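Local coordinates for protein hypothetical glycoside hydrolase (Parabacteroides distasonis, PDB 3TAW) that is of unknown function but is a glycoside-hydrolase-like protein with the beta-propeller fold of its clan, at residues A[68-73]-A[80-85]; A[205-210]-A[233-238]; A[240-245]-A[264-269]. One frame throughout, in Å; residues are numbered along the deposited sequence.

Contact 1 of 3, residues A[68-73]-A[80-85]; sequences AEDNSA and TSRLGY
Asp-70 and Arg-82 join in a salt bridge where strand 61-69 ends and strand 81-88 begins. Arg-82 NH1 gives a nearly straight bond (170°) to Asp-70 OD2 at 2.9 Å. The acceptor lies in the guanidinium plane, but the donor reaches it from above the carboxylate, the two planes being 59° apart. A water donates to Asp-70 OD2 at 2.6 Å and to Thr-80 OG1, and accepts from Arg-82 NH2; Thr-80 OG1 also bonds Pro-115 O. Asp-70 CG lies between the backbone N and the carbonyl carbon (chi1 63°), which brings OD1 to three donors: Ser-72 OG at 2.6 Å, Ser-72 N in an Asx turn, and Thr-80 N at 3.3 Å. Thr-80 CG2 covers one guanidinium face. Ala-68 N binds Arg-82 O at 2.7 Å, Arg-82 N returns a bond to Ala-68 O at 3.0 Å, and Asp-70 N makes a weak one (3.4 Å) to Thr-80 O. Glu-69 CG touches Ser-81 OG on the hairpin's other face; Ser-81 OG and Glu-69 OE2 are bonded to Arg-67, Glu-69 OE1 to Arg-79 and Gln-316. Strand 49-58 flanks strand 61-69, strand 117-125 packs against Ser-81 and Leu-83, and strand 33-36 meets Arg-82.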
ATOM      1  N   ALA A  68      -5.486  10.051  -5.204  1.00 12.77           N
ATOM      2  CA  ALA A  68      -6.561  10.812  -5.826  1.00 13.09           C
ATOM      3  C   ALA A  68      -6.311  10.876  -7.324  1.00 13.67           C
ATOM      4  O   ALA A  68      -5.197  11.120  -7.760  1.00 13.49           O
ATOM      5  CB  ALA A  68      -6.619  12.233  -5.265  1.00 12.70           C
ATOM      6  N   GLU A  69      -7.362  10.652  -8.100  1.00 14.19           N
ATOM      7  CA  GLU A  69      -7.266  10.743  -9.541  1.00 15.01           C
ATOM      8  C   GLU A  69      -8.159  11.839 -10.085  1.00 16.06           C
ATOM      9  O   GLU A  69      -9.303  12.001  -9.651  1.00 16.43           O
ATOM     10  CB  GLU A  69      -7.637   9.413 -10.185  1.00 14.94           C
ATOM     11  CG  GLU A  69      -6.531   8.367 -10.132  1.00 14.90           C
ATOM     12  CD  GLU A  69      -6.887   7.086 -10.883  1.00 15.44           C
ATOM     13  OE1 GLU A  69      -8.099   6.768 -10.967  1.00 15.76           O
ATOM     14  OE2 GLU A  69      -5.952   6.415 -11.403  1.00 15.54           O
ATOM     15  N   ASP A  70      -7.609  12.600 -11.021  1.00 16.89           N
ATOM     16  CA  ASP A  70      -8.406  13.551 -11.783  1.00 18.03           C
ATOM     17  C   ASP A  70      -9.184  12.857 -12.913  1.00 20.41           C
ATOM     18  O   ASP A  70      -9.113  11.629 -13.075  1.00 19.08           O
ATOM     19  CB  ASP A  70      -7.537  14.710 -12.264  1.00 18.14           C
ATOM     20  CG  ASP A  70      -6.425  14.296 -13.216  1.00 18.43           C
ATOM     21  OD1 ASP A  70      -6.559  13.289 -13.952  1.00 18.46           O
ATOM     22  OD2 ASP A  70      -5.435  15.038 -13.272  1.00 18.45           O
ATOM     23  N   ASN A  71      -9.976  13.634 -13.647  1.00 22.45           N
ATOM     24  CA  ASN A  71     -10.785  13.098 -14.752  1.00 25.68           C
ATOM     25  C   ASN A  71     -10.155  13.422 -16.114  1.00 26.58           C
ATOM     26  O   ASN A  71     -10.868  13.620 -17.107  1.00 29.43           O
ATOM     27  CB  ASN A  71     -12.218  13.653 -14.650  1.00 27.40           C
ATOM     28  CG  ASN A  71     -13.283  12.642 -15.068  1.00 30.82           C
ATOM     29  OD1 ASN A  71     -13.182  11.457 -14.777  1.00 31.66           O
ATOM     30  ND2 ASN A  71     -14.324  13.124 -15.744  1.00 31.84           N
ATOM     31  N   SER A  72      -8.821  13.454 -16.193  1.00 25.99           N
ATOM     32  CA  SER A  72      -8.155  13.865 -17.437  1.00 27.50           C
ATOM     33  C   SER A  72      -8.306  12.797 -18.547  1.00 28.39           C
ATOM     34  O   SER A  72      -8.156  13.098 -19.732  1.00 29.01           O
ATOM     35  CB  SER A  72      -6.680  14.237 -17.201  1.00 27.43           C
ATOM     36  OG  SER A  72      -5.964  13.220 -16.529  1.00 26.01           O
ATOM     37  N   ALA A  73      -8.631  11.566 -18.144  1.00 28.25           N
ATOM     38  CA  ALA A  73      -9.019  10.498 -19.060  1.00 28.69           C
ATOM     39  C   ALA A  73      -9.860   9.447 -18.323  1.00 28.92           C
ATOM     40  O   ALA A  73      -9.960   9.473 -17.087  1.00 26.21           O
ATOM     41  CB  ALA A  73      -7.778   9.851 -19.703  1.00 28.41           C
ATOM     42  N   THR A  80      -4.120  11.074 -13.952  1.00 17.13           N
ATOM     43  CA  THR A  80      -2.986  11.458 -13.118  1.00 16.24           C
ATOM     44  C   THR A  80      -3.343  11.225 -11.665  1.00 15.27           C
ATOM     45  O   THR A  80      -4.383  11.702 -11.191  1.00 15.19           O
ATOM     46  CB  THR A  80      -2.563  12.931 -13.322  1.00 16.48           C
ATOM     47  OG1 THR A  80      -2.270  13.155 -14.707  1.00 16.33           O
ATOM     48  CG2 THR A  80      -1.316  13.277 -12.472  1.00 16.22           C
ATOM     49  N   SER A  81      -2.460  10.512 -10.959  1.00 14.17           N
ATOM     50  CA  SER A  81      -2.612  10.254  -9.527  1.00 13.24           C
ATOM     51  C   SER A  81      -1.742  11.217  -8.730  1.00 12.67           C
ATOM     52  O   SER A  81      -0.622  11.529  -9.131  1.00 12.89           O
ATOM     53  CB  SER A  81      -2.206   8.812  -9.189  1.00 13.00           C
ATOM     54  OG  SER A  81      -3.119   7.863  -9.738  1.00 13.35           O
ATOM     55  N   ARG A  82      -2.310  11.731  -7.647  1.00 12.48           N
ATOM     56  CA  ARG A  82      -1.661  12.620  -6.700  1.00 12.38           C
ATOM     57  C   ARG A  82      -2.128  12.171  -5.307  1.00 12.31           C
ATOM     58  O   ARG A  82      -3.153  11.479  -5.183  1.00 12.72           O
ATOM     59  CB  ARG A  82      -2.060  14.082  -6.976  1.00 12.76           C
ATOM     60  CG  ARG A  82      -1.679  14.545  -8.377  1.00 12.98           C
ATOM     61  CD  ARG A  82      -2.094  15.986  -8.638  1.00 13.17           C
ATOM     62  NE  ARG A  82      -1.776  16.441  -9.986  1.00 13.64           N
ATOM     63  CZ  ARG A  82      -2.563  16.288 -11.053  1.00 14.26           C
ATOM     64  NH1 ARG A  82      -3.710  15.625 -10.985  1.00 14.14           N
ATOM     65  NH2 ARG A  82      -2.188  16.782 -12.228  1.00 14.87           N
ATOM     66  N   LEU A  83      -1.380  12.525  -4.265  1.00 11.94           N
ATOM     67  CA  LEU A  83      -1.731  12.111  -2.932  1.00 11.80           C
ATOM     68  C   LEU A  83      -2.300  13.250  -2.111  1.00 11.72           C
ATOM     69  O   LEU A  83      -1.666  14.298  -1.954  1.00 11.68           O
ATOM     70  CB  LEU A  83      -0.497  11.560  -2.203  1.00 11.32           C
ATOM     71  CG  LEU A  83       0.288  10.481  -2.926  1.00 11.60           C
ATOM     72  CD1 LEU A  83       1.395   9.945  -2.050  1.00 11.43           C
ATOM     73  CD2 LEU A  83      -0.618   9.334  -3.494  1.00 11.53           C
ATOM     74  N   GLY A  84      -3.468  12.997  -1.555  1.00 12.00           N
ATOM     75  CA  GLY A  84      -4.126  13.900  -0.624  1.00 12.57           C
ATOM     76  C   GLY A  84      -3.567  13.780   0.769  1.00 13.32           C
ATOM     77  O   GLY A  84      -2.721  12.922   1.048  1.00 14.34           O
ATOM     78  N   TYR A  85      -3.990  14.685   1.646  1.00 13.42           N
ATOM     79  CA  TYR A  85      -3.537  14.703   3.033  1.00 13.49           C
ATOM     80  C   TYR A  85      -4.769  14.939   3.909  1.00 13.42           C
ATOM     81  O   TYR A  85      -5.407  15.992   3.837  1.00 13.88           O
ATOM     82  CB  TYR A  85      -2.515  15.820   3.240  1.00 14.37           C
ATOM     83  CG  TYR A  85      -1.907  15.880   4.614  1.00 14.87           C
ATOM     84  CD1 TYR A  85      -2.535  16.580   5.644  1.00 15.57           C
ATOM     85  CD2 TYR A  85      -0.690  15.262   4.896  1.00 15.93           C
ATOM     86  CE1 TYR A  85      -1.958  16.651   6.925  1.00 16.29           C
ATOM     87  CE2 TYR A  85      -0.123  15.319   6.168  1.00 16.40           C
ATOM     88  CZ  TYR A  85      -0.760  16.005   7.176  1.00 17.10           C
ATOM     89  OH  TYR A  85      -0.201  16.074   8.453  1.00 18.87           O
TER
HETATM   90  O   HOH W   1      -3.355  15.675 -14.726  1.00 21.77           O

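Contact 2 of 3, residues A[205-210]-A[233-238]; sequences EKNVYA and FSPRSG. With EDO (1,2-ethanediol), chain G.
Val-208 and Phe-233 form a single antiparallel hydrogen-bonded bridge, their CA atoms 5.4 Å apart, in which Val-208 N donates to Phe-233 O at 3.0 Å. The same two residues also meet through their side chains. Val-208 CG2 sits over one face of the Phe-233 ring, 3.7 Å from its centroid and 23° off the normal, a CH-pi contact displaced toward the rim. The CB of Phe-233 points away from Val-208, yet chi1 of 69° sets CG between the backbone N and the carbonyl carbon and swings the ring back beneath the methyl. Tyr-262 meets this ring edge-to-face, and Thr-245 touches both Val-208 and Phe-233.

In the propeller, 205-210 leads from the turn after strand 199-203 into strand 209-213, while 233-238 belongs to the long connection from strand 220-221 to strand 244-254, which probably starts the next blade. The bridge therefore ties that connection to the strands it has just left.

Next along, Ser-234 OG donates to Asn-207 OD1 at 2.8 Å, tilted somewhat from the amide carbonyl plane. At the other end of the amide, Asn-207 ND2 donates to Tyr-209 OH at 3.0 Å, and Asn-207 CB lies over a face of that tyrosine ring. Held at both ends, the amide has little freedom to rotate. Pro-235 packs its CD against Lys-206 O at 3.1 Å. Farther on, Ser-237 N makes a nearly straight bond (172°) of 2.7 Å to O2 of a 1,2-ethanediol, probably picked up from the crystallisation liquor.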
ATOM      1  N   GLU A 205       3.337  -7.337  -7.053  1.00 14.90           N
ATOM      2  CA  GLU A 205       1.947  -7.536  -7.457  1.00 15.82           C
ATOM      3  C   GLU A 205       1.714  -8.982  -7.964  1.00 16.28           C
ATOM      4  O   GLU A 205       0.806  -9.651  -7.516  1.00 16.54           O
ATOM      5  CB  GLU A 205       1.611  -6.536  -8.574  1.00 16.36           C
ATOM      6  CG  GLU A 205       0.232  -6.665  -9.168  1.00 17.43           C
ATOM      7  CD  GLU A 205       0.024  -5.807 -10.424  1.00 19.46           C
ATOM      8  OE1 GLU A 205       0.990  -5.500 -11.160  1.00 20.38           O
ATOM      9  OE2 GLU A 205      -1.134  -5.480 -10.705  1.00 20.40           O
ATOM     10  N   LYS A 206       2.520  -9.437  -8.921  1.00 17.43           N
ATOM     11  CA  LYS A 206       2.337 -10.748  -9.537  1.00 18.66           C
ATOM     12  C   LYS A 206       2.825 -11.907  -8.652  1.00 17.80           C
ATOM     13  O   LYS A 206       2.396 -13.032  -8.836  1.00 18.13           O
ATOM     14  CB  LYS A 206       3.071 -10.806 -10.871  1.00 21.53           C
ATOM     15  CG  LYS A 206       2.557  -9.824 -11.914  1.00 24.81           C
ATOM     16  CD  LYS A 206       3.401  -9.878 -13.193  1.00 28.44           C
ATOM     17  CE  LYS A 206       2.654  -9.390 -14.436  1.00 32.06           C
ATOM     18  NZ  LYS A 206       1.672  -8.287 -14.186  1.00 34.33           N
ATOM     19  N   ASN A 207       3.787 -11.613  -7.774  1.00 16.01           N
ATOM     20  CA  ASN A 207       4.267 -12.505  -6.728  1.00 15.10           C
ATOM     21  C   ASN A 207       4.684 -11.615  -5.563  1.00 14.30           C
ATOM     22  O   ASN A 207       4.815 -10.409  -5.730  1.00 13.49           O
ATOM     23  CB  ASN A 207       5.505 -13.296  -7.193  1.00 15.79           C
ATOM     24  CG  ASN A 207       5.251 -14.109  -8.434  1.00 16.41           C
ATOM     25  OD1 ASN A 207       4.775 -15.238  -8.344  1.00 16.73           O
ATOM     26  ND2 ASN A 207       5.582 -13.549  -9.610  1.00 16.47           N
ATOM     27  N   VAL A 208       4.922 -12.220  -4.402  1.00 13.37           N
ATOM     28  CA  VAL A 208       5.539 -11.529  -3.285  1.00 13.07           C
ATOM     29  C   VAL A 208       7.065 -11.747  -3.361  1.00 13.18           C
ATOM     30  O   VAL A 208       7.582 -12.874  -3.216  1.00 14.10           O
ATOM     31  CB  VAL A 208       4.956 -12.001  -1.947  1.00 12.72           C
ATOM     32  CG1 VAL A 208       5.711 -11.364  -0.775  1.00 12.01           C
ATOM     33  CG2 VAL A 208       3.460 -11.656  -1.888  1.00 12.32           C
ATOM     34  N   TYR A 209       7.766 -10.658  -3.633  1.00 13.36           N
ATOM     35  CA  TYR A 209       9.214 -10.605  -3.706  1.00 13.48           C
ATOM     36  C   TYR A 209       9.730  -9.927  -2.431  1.00 13.25           C
ATOM     37  O   TYR A 209       8.947  -9.565  -1.546  1.00 12.83           O
ATOM     38  CB  TYR A 209       9.632  -9.742  -4.918  1.00 13.89           C
ATOM     39  CG  TYR A 209       9.043 -10.152  -6.248  1.00 14.49           C
ATOM     40  CD1 TYR A 209       9.499 -11.275  -6.918  1.00 14.94           C
ATOM     41  CD2 TYR A 209       8.044  -9.399  -6.861  1.00 14.49           C
ATOM     42  CE1 TYR A 209       8.973 -11.635  -8.153  1.00 15.38           C
ATOM     43  CE2 TYR A 209       7.520  -9.758  -8.103  1.00 15.18           C
ATOM     44  CZ  TYR A 209       7.978 -10.870  -8.738  1.00 15.48           C
ATOM     45  OH  TYR A 209       7.473 -11.240  -9.987  1.00 16.46           O
ATOM     46  N   ALA A 210      11.044  -9.727  -2.330  1.00 12.86           N
ATOM     47  CA  ALA A 210      11.579  -8.970  -1.204  1.00 12.75           C
ATOM     48  C   ALA A 210      12.806  -8.161  -1.593  1.00 13.19           C
ATOM     49  O   ALA A 210      13.320  -8.326  -2.696  1.00 14.04           O
ATOM     50  CB  ALA A 210      11.898  -9.902  -0.025  1.00 12.75           C
ATOM     51  N   PHE A 233       6.397 -16.103  -2.229  1.00 14.06           N
ATOM     52  CA  PHE A 233       5.232 -16.900  -2.552  1.00 14.27           C
ATOM     53  C   PHE A 233       4.525 -16.298  -3.758  1.00 14.06           C
ATOM     54  O   PHE A 233       4.938 -15.246  -4.281  1.00 13.60           O
ATOM     55  CB  PHE A 233       4.297 -17.180  -1.357  1.00 14.31           C
ATOM     56  CG  PHE A 233       3.527 -15.988  -0.807  1.00 13.92           C
ATOM     57  CD1 PHE A 233       2.294 -15.605  -1.338  1.00 13.79           C
ATOM     58  CD2 PHE A 233       3.984 -15.312   0.320  1.00 13.82           C
ATOM     59  CE1 PHE A 233       1.567 -14.566  -0.779  1.00 13.55           C
ATOM     60  CE2 PHE A 233       3.253 -14.253   0.869  1.00 13.17           C
ATOM     61  CZ  PHE A 233       2.053 -13.877   0.327  1.00 13.22           C
ATOM     62  N   SER A 234       3.538 -17.036  -4.253  1.00 14.71           N
ATOM     63  CA  SER A 234       2.952 -16.744  -5.546  1.00 15.05           C
ATOM     64  C   SER A 234       1.455 -17.032  -5.522  1.00 15.02           C
ATOM     65  O   SER A 234       0.949 -17.723  -4.618  1.00 14.32           O
ATOM     66  CB  SER A 234       3.596 -17.635  -6.614  1.00 16.15           C
ATOM     67  OG  SER A 234       4.993 -17.465  -6.705  1.00 16.92           O
ATOM     68  N   PRO A 235       0.742 -16.537  -6.535  1.00 14.95           N
ATOM     69  CA  PRO A 235      -0.648 -16.915  -6.690  1.00 15.26           C
ATOM     70  C   PRO A 235      -0.818 -18.425  -6.789  1.00 15.61           C
ATOM     71  O   PRO A 235       0.062 -19.110  -7.267  1.00 16.09           O
ATOM     72  CB  PRO A 235      -1.052 -16.228  -7.992  1.00 15.67           C
ATOM     73  CG  PRO A 235      -0.100 -15.058  -8.100  1.00 15.46           C
ATOM     74  CD  PRO A 235       1.179 -15.598  -7.588  1.00 15.17           C
ATOM     75  N   ARG A 236      -1.935 -18.917  -6.292  1.00 15.92           N
ATOM     76  CA  ARG A 236      -2.129 -20.351  -6.119  1.00 16.72           C
ATOM     77  C   ARG A 236      -3.513 -20.812  -6.545  1.00 17.22           C
ATOM     78  O   ARG A 236      -4.533 -20.195  -6.222  1.00 17.21           O
ATOM     79  CB  ARG A 236      -1.856 -20.740  -4.676  1.00 16.53           C
ATOM     80  CG  ARG A 236      -2.627 -19.963  -3.698  1.00 16.02           C
ATOM     81  CD  ARG A 236      -2.394 -20.336  -2.266  1.00 15.85           C
ATOM     82  NE  ARG A 236      -3.187 -19.421  -1.448  1.00 15.08           N
ATOM     83  CZ  ARG A 236      -3.411 -19.524  -0.139  1.00 15.19           C
ATOM     84  NH1 ARG A 236      -2.888 -20.522   0.593  1.00 15.67           N
ATOM     85  NH2 ARG A 236      -4.160 -18.592   0.442  1.00 15.18           N
ATOM     86  N   SER A 237      -3.537 -21.944  -7.251  1.00 17.85           N
ATOM     87  CA  SER A 237      -4.758 -22.485  -7.773  1.00 18.73           C
ATOM     88  C   SER A 237      -5.706 -22.820  -6.637  1.00 18.16           C
ATOM     89  O   SER A 237      -5.297 -23.424  -5.648  1.00 17.18           O
ATOM     90  CB  SER A 237      -4.443 -23.761  -8.564  1.00 20.15           C
ATOM     91  OG  SER A 237      -5.616 -24.535  -8.775  1.00 22.42           O
ATOM     92  N   GLY A 238      -6.974 -22.437  -6.793  1.00 18.17           N
ATOM     93  CA  GLY A 238      -8.044 -22.854  -5.880  1.00 18.40           C
ATOM     94  C   GLY A 238      -8.321 -21.929  -4.707  1.00 17.86           C
ATOM     95  O   GLY A 238      -9.233 -22.184  -3.914  1.00 18.31           O
TER
HETATM   96  C1  EDO G 392      -0.734 -23.903 -10.019  1.00 26.49           C
HETATM   97  O1  EDO G 392      -1.948 -23.404 -10.609  1.00 31.26           O
HETATM   98  C2  EDO G 392      -0.259 -22.943  -8.956  1.00 22.94           C
HETATM   99  O2  EDO G 392      -1.160 -23.076  -7.869  1.00 19.96           O

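Contact 3 of 3, residues A[240-245]-A[264-269]; sequences FDSQLT and GKNEPG
The Phe-240 ring meets Gly-264 obliquely, CE2 lying 4.1 Å from the glycine CA, while Asp-241 OD1 sits above one ring face, toward the rim; that carboxylate is bonded to Arg-236, Arg-299 and Tyr-262. Asp-241 CB also presses on Gly-264 CA, at 3.6 Å, where the strand carries no side chain. The second flat group, the Gln-243 amide, is held at both ends. Its NE2 donates to Glu-267 OE1 at 2.9 Å; the acceptor is close to the amide plane, whereas the donor stands above the carboxylate, and the planes are 43° apart. Lys-265 NZ approaches Gln-243 OE1 from above the carbonyl plane, also at 2.9 Å. It gets there because the lysine chain is fully extended alongside Gln-243; on the way its CD packs on Leu-244 CD1 at 3.7 Å.

Under these side chains is a classic beta bulge: Gln-243 and Leu-244 both face Lys-265 where strand 244-254 begins. Lys-265 N donates to Leu-244 O, and Lys-265 O accepts from Gln-243 N at 2.8 Å and, less directly, from Ser-242 N at 3.2 Å. Ser-242 OG takes the N-H of Glu-267 at 2.8 Å and bonds to Tyr-239 O as well. The run Lys-265, Gln-243, Glu-267 thus places a neutral amide between opposite charges, which would probably polarise it and strengthen both bonds.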
ATOM      1  N   PHE A 240      -8.455 -17.658  -3.129  1.00 15.77           N
ATOM      2  CA  PHE A 240      -8.842 -16.287  -3.503  1.00 15.80           C
ATOM      3  C   PHE A 240      -7.689 -15.513  -4.130  1.00 15.49           C
ATOM      4  O   PHE A 240      -7.925 -14.596  -4.929  1.00 15.76           O
ATOM      5  CB  PHE A 240      -9.372 -15.520  -2.290  1.00 15.61           C
ATOM      6  CG  PHE A 240      -8.315 -15.174  -1.283  1.00 15.17           C
ATOM      7  CD1 PHE A 240      -7.898 -16.116  -0.353  1.00 15.87           C
ATOM      8  CD2 PHE A 240      -7.726 -13.918  -1.277  1.00 14.85           C
ATOM      9  CE1 PHE A 240      -6.910 -15.818   0.562  1.00 15.31           C
ATOM     10  CE2 PHE A 240      -6.741 -13.596  -0.365  1.00 14.89           C
ATOM     11  CZ  PHE A 240      -6.312 -14.568   0.552  1.00 14.76           C
ATOM     12  N   ASP A 241      -6.458 -15.851  -3.735  1.00 14.95           N
ATOM     13  CA  ASP A 241      -5.258 -15.236  -4.292  1.00 14.49           C
ATOM     14  C   ASP A 241      -4.628 -16.120  -5.363  1.00 15.21           C
ATOM     15  O   ASP A 241      -3.533 -16.624  -5.198  1.00 15.13           O
ATOM     16  CB  ASP A 241      -4.261 -14.882  -3.180  1.00 14.23           C
ATOM     17  CG  ASP A 241      -3.842 -16.080  -2.317  1.00 14.47           C
ATOM     18  OD1 ASP A 241      -4.549 -17.133  -2.268  1.00 15.08           O
ATOM     19  OD2 ASP A 241      -2.788 -15.943  -1.630  1.00 13.84           O
ATOM     20  N   SER A 242      -5.339 -16.234  -6.480  1.00 15.78           N
ATOM     21  CA  SER A 242      -5.049 -17.179  -7.547  1.00 16.65           C
ATOM     22  C   SER A 242      -4.551 -16.516  -8.826  1.00 17.03           C
ATOM     23  O   SER A 242      -4.043 -17.211  -9.720  1.00 17.42           O
ATOM     24  CB  SER A 242      -6.302 -18.033  -7.826  1.00 17.23           C
ATOM     25  OG  SER A 242      -7.513 -17.258  -7.785  1.00 17.73           O
ATOM     26  N   GLN A 243      -4.692 -15.190  -8.939  1.00 16.76           N
ATOM     27  CA  GLN A 243      -4.097 -14.455 -10.054  1.00 17.49           C
ATOM     28  C   GLN A 243      -3.001 -13.491  -9.639  1.00 16.85           C
ATOM     29  O   GLN A 243      -2.016 -13.332 -10.364  1.00 17.10           O
ATOM     30  CB  GLN A 243      -5.158 -13.708 -10.874  1.00 18.70           C
ATOM     31  CG  GLN A 243      -4.579 -13.143 -12.173  1.00 20.23           C
ATOM     32  CD  GLN A 243      -5.620 -12.440 -13.033  1.00 21.62           C
ATOM     33  OE1 GLN A 243      -5.503 -11.244 -13.314  1.00 24.36           O
ATOM     34  NE2 GLN A 243      -6.627 -13.173 -13.453  1.00 22.65           N
ATOM     35  N   LEU A 244      -3.197 -12.818  -8.505  1.00 15.87           N
ATOM     36  CA  LEU A 244      -2.200 -11.869  -7.974  1.00 15.44           C
ATOM     37  C   LEU A 244      -2.063 -12.033  -6.476  1.00 14.80           C
ATOM     38  O   LEU A 244      -3.012 -12.427  -5.797  1.00 14.99           O
ATOM     39  CB  LEU A 244      -2.572 -10.405  -8.279  1.00 15.45           C
ATOM     40  CG  LEU A 244      -2.780  -9.986  -9.735  1.00 16.09           C
ATOM     41  CD1 LEU A 244      -3.395  -8.571  -9.776  1.00 15.73           C
ATOM     42  CD2 LEU A 244      -1.492 -10.091 -10.564  1.00 15.99           C
ATOM     43  N   THR A 245      -0.860 -11.730  -5.988  1.00 14.44           N
ATOM     44  CA  THR A 245      -0.550 -11.628  -4.545  1.00 14.25           C
ATOM     45  C   THR A 245       0.201 -10.303  -4.324  1.00 13.84           C
ATOM     46  O   THR A 245       1.432 -10.229  -4.457  1.00 14.38           O
ATOM     47  CB  THR A 245       0.319 -12.789  -4.044  1.00 14.50           C
ATOM     48  OG1 THR A 245       1.491 -12.894  -4.859  1.00 15.08           O
ATOM     49  CG2 THR A 245      -0.452 -14.113  -4.092  1.00 14.51           C
ATOM     50  N   GLY A 264      -5.231 -10.302  -2.668  1.00 13.97           N
ATOM     51  CA  GLY A 264      -5.333 -11.422  -3.604  1.00 14.42           C
ATOM     52  C   GLY A 264      -6.348 -11.145  -4.669  1.00 15.41           C
ATOM     53  O   GLY A 264      -7.472 -10.772  -4.347  1.00 17.29           O
ATOM     54  N   LYS A 265      -5.985 -11.345  -5.931  1.00 15.31           N
ATOM     55  CA  LYS A 265      -6.961 -11.252  -7.005  1.00 15.30           C
ATOM     56  C   LYS A 265      -7.412 -12.673  -7.375  1.00 15.67           C
ATOM     57  O   LYS A 265      -6.575 -13.542  -7.618  1.00 15.26           O
ATOM     58  CB  LYS A 265      -6.379 -10.570  -8.230  1.00 15.39           C
ATOM     59  CG  LYS A 265      -7.403 -10.449  -9.377  1.00 15.83           C
ATOM     60  CD  LYS A 265      -6.864  -9.651 -10.567  1.00 16.10           C
ATOM     61  CE  LYS A 265      -7.806  -9.713 -11.757  1.00 17.05           C
ATOM     62  NZ  LYS A 265      -7.263  -8.918 -12.939  1.00 17.37           N
ATOM     63  N   ASN A 266      -8.726 -12.875  -7.448  1.00 16.14           N
ATOM     64  CA  ASN A 266      -9.319 -14.192  -7.721  1.00 17.20           C
ATOM     65  C   ASN A 266      -9.391 -14.516  -9.212  1.00 18.86           C
ATOM     66  O   ASN A 266      -9.982 -13.797 -10.005  1.00 18.60           O
ATOM     67  CB  ASN A 266     -10.708 -14.261  -7.074  1.00 17.51           C
ATOM     68  CG  ASN A 266     -11.230 -15.678  -6.884  1.00 18.01           C
ATOM     69  OD1 ASN A 266     -10.468 -16.636  -6.751  1.00 18.46           O
ATOM     70  ND2 ASN A 266     -12.557 -15.807  -6.832  1.00 18.04           N
ATOM     71  N   GLU A 267      -8.761 -15.607  -9.601  1.00 19.66           N
ATOM     72  CA  GLU A 267      -8.887 -16.102 -10.968  1.00 21.90           C
ATOM     73  C   GLU A 267     -10.349 -16.483 -11.212  1.00 22.54           C
ATOM     74  O   GLU A 267     -10.977 -17.121 -10.359  1.00 22.77           O
ATOM     75  CB  GLU A 267      -7.959 -17.315 -11.157  1.00 23.32           C
ATOM     76  CG  GLU A 267      -7.830 -17.804 -12.595  1.00 25.44           C
ATOM     77  CD  GLU A 267      -7.217 -16.796 -13.547  1.00 26.59           C
ATOM     78  OE1 GLU A 267      -6.318 -16.045 -13.164  1.00 27.60           O
ATOM     79  OE2 GLU A 267      -7.604 -16.776 -14.727  1.00 30.32           O
ATOM     80  N   PRO A 268     -10.911 -16.099 -12.371  1.00 23.43           N
ATOM     81  CA  PRO A 268     -12.257 -16.593 -12.656  1.00 24.67           C
ATOM     82  C   PRO A 268     -12.294 -18.123 -12.787  1.00 26.06           C
ATOM     83  O   PRO A 268     -11.317 -18.724 -13.249  1.00 26.05           O
ATOM     84  CB  PRO A 268     -12.595 -15.961 -14.014  1.00 25.22           C
ATOM     85  CG  PRO A 268     -11.685 -14.779 -14.148  1.00 24.44           C
ATOM     86  CD  PRO A 268     -10.419 -15.187 -13.421  1.00 23.98           C
ATOM     87  N   GLY A 269     -13.406 -18.726 -12.381  1.00 26.84           N
ATOM     88  CA  GLY A 269     -13.670 -20.128 -12.698  1.00 29.33           C
ATOM     89  C   GLY A 269     -12.985 -21.065 -11.735  1.00 29.73           C
ATOM     90  O   GLY A 269     -12.611 -20.680 -10.629  1.00 27.88           O
TER

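In the fold
Contact 1 is the buried one of the three; contacts 2 and 3 are only partly buried. It joins two strands of an early blade, and its centre lies about 27 to 28 Å from those of the other two, which it does not touch. Contacts 2 and 3 have centres about 9 Å apart and reach the same mixed sheet. They touch directly: Arg-236 NE of contact 2 forms a salt bridge of 2.8 Å with Asp-241 OD1 of contact 3. Contacts 1 and 3 each join the two strands of a hairpin, whereas contact 2 pairs a turn with a long connection. Contact 1 combines strand pairing with a buried salt bridge, an aromatic–methyl contact marks contact 2, and a glutamine amide lies between a lysine and a glutamate in contact 3.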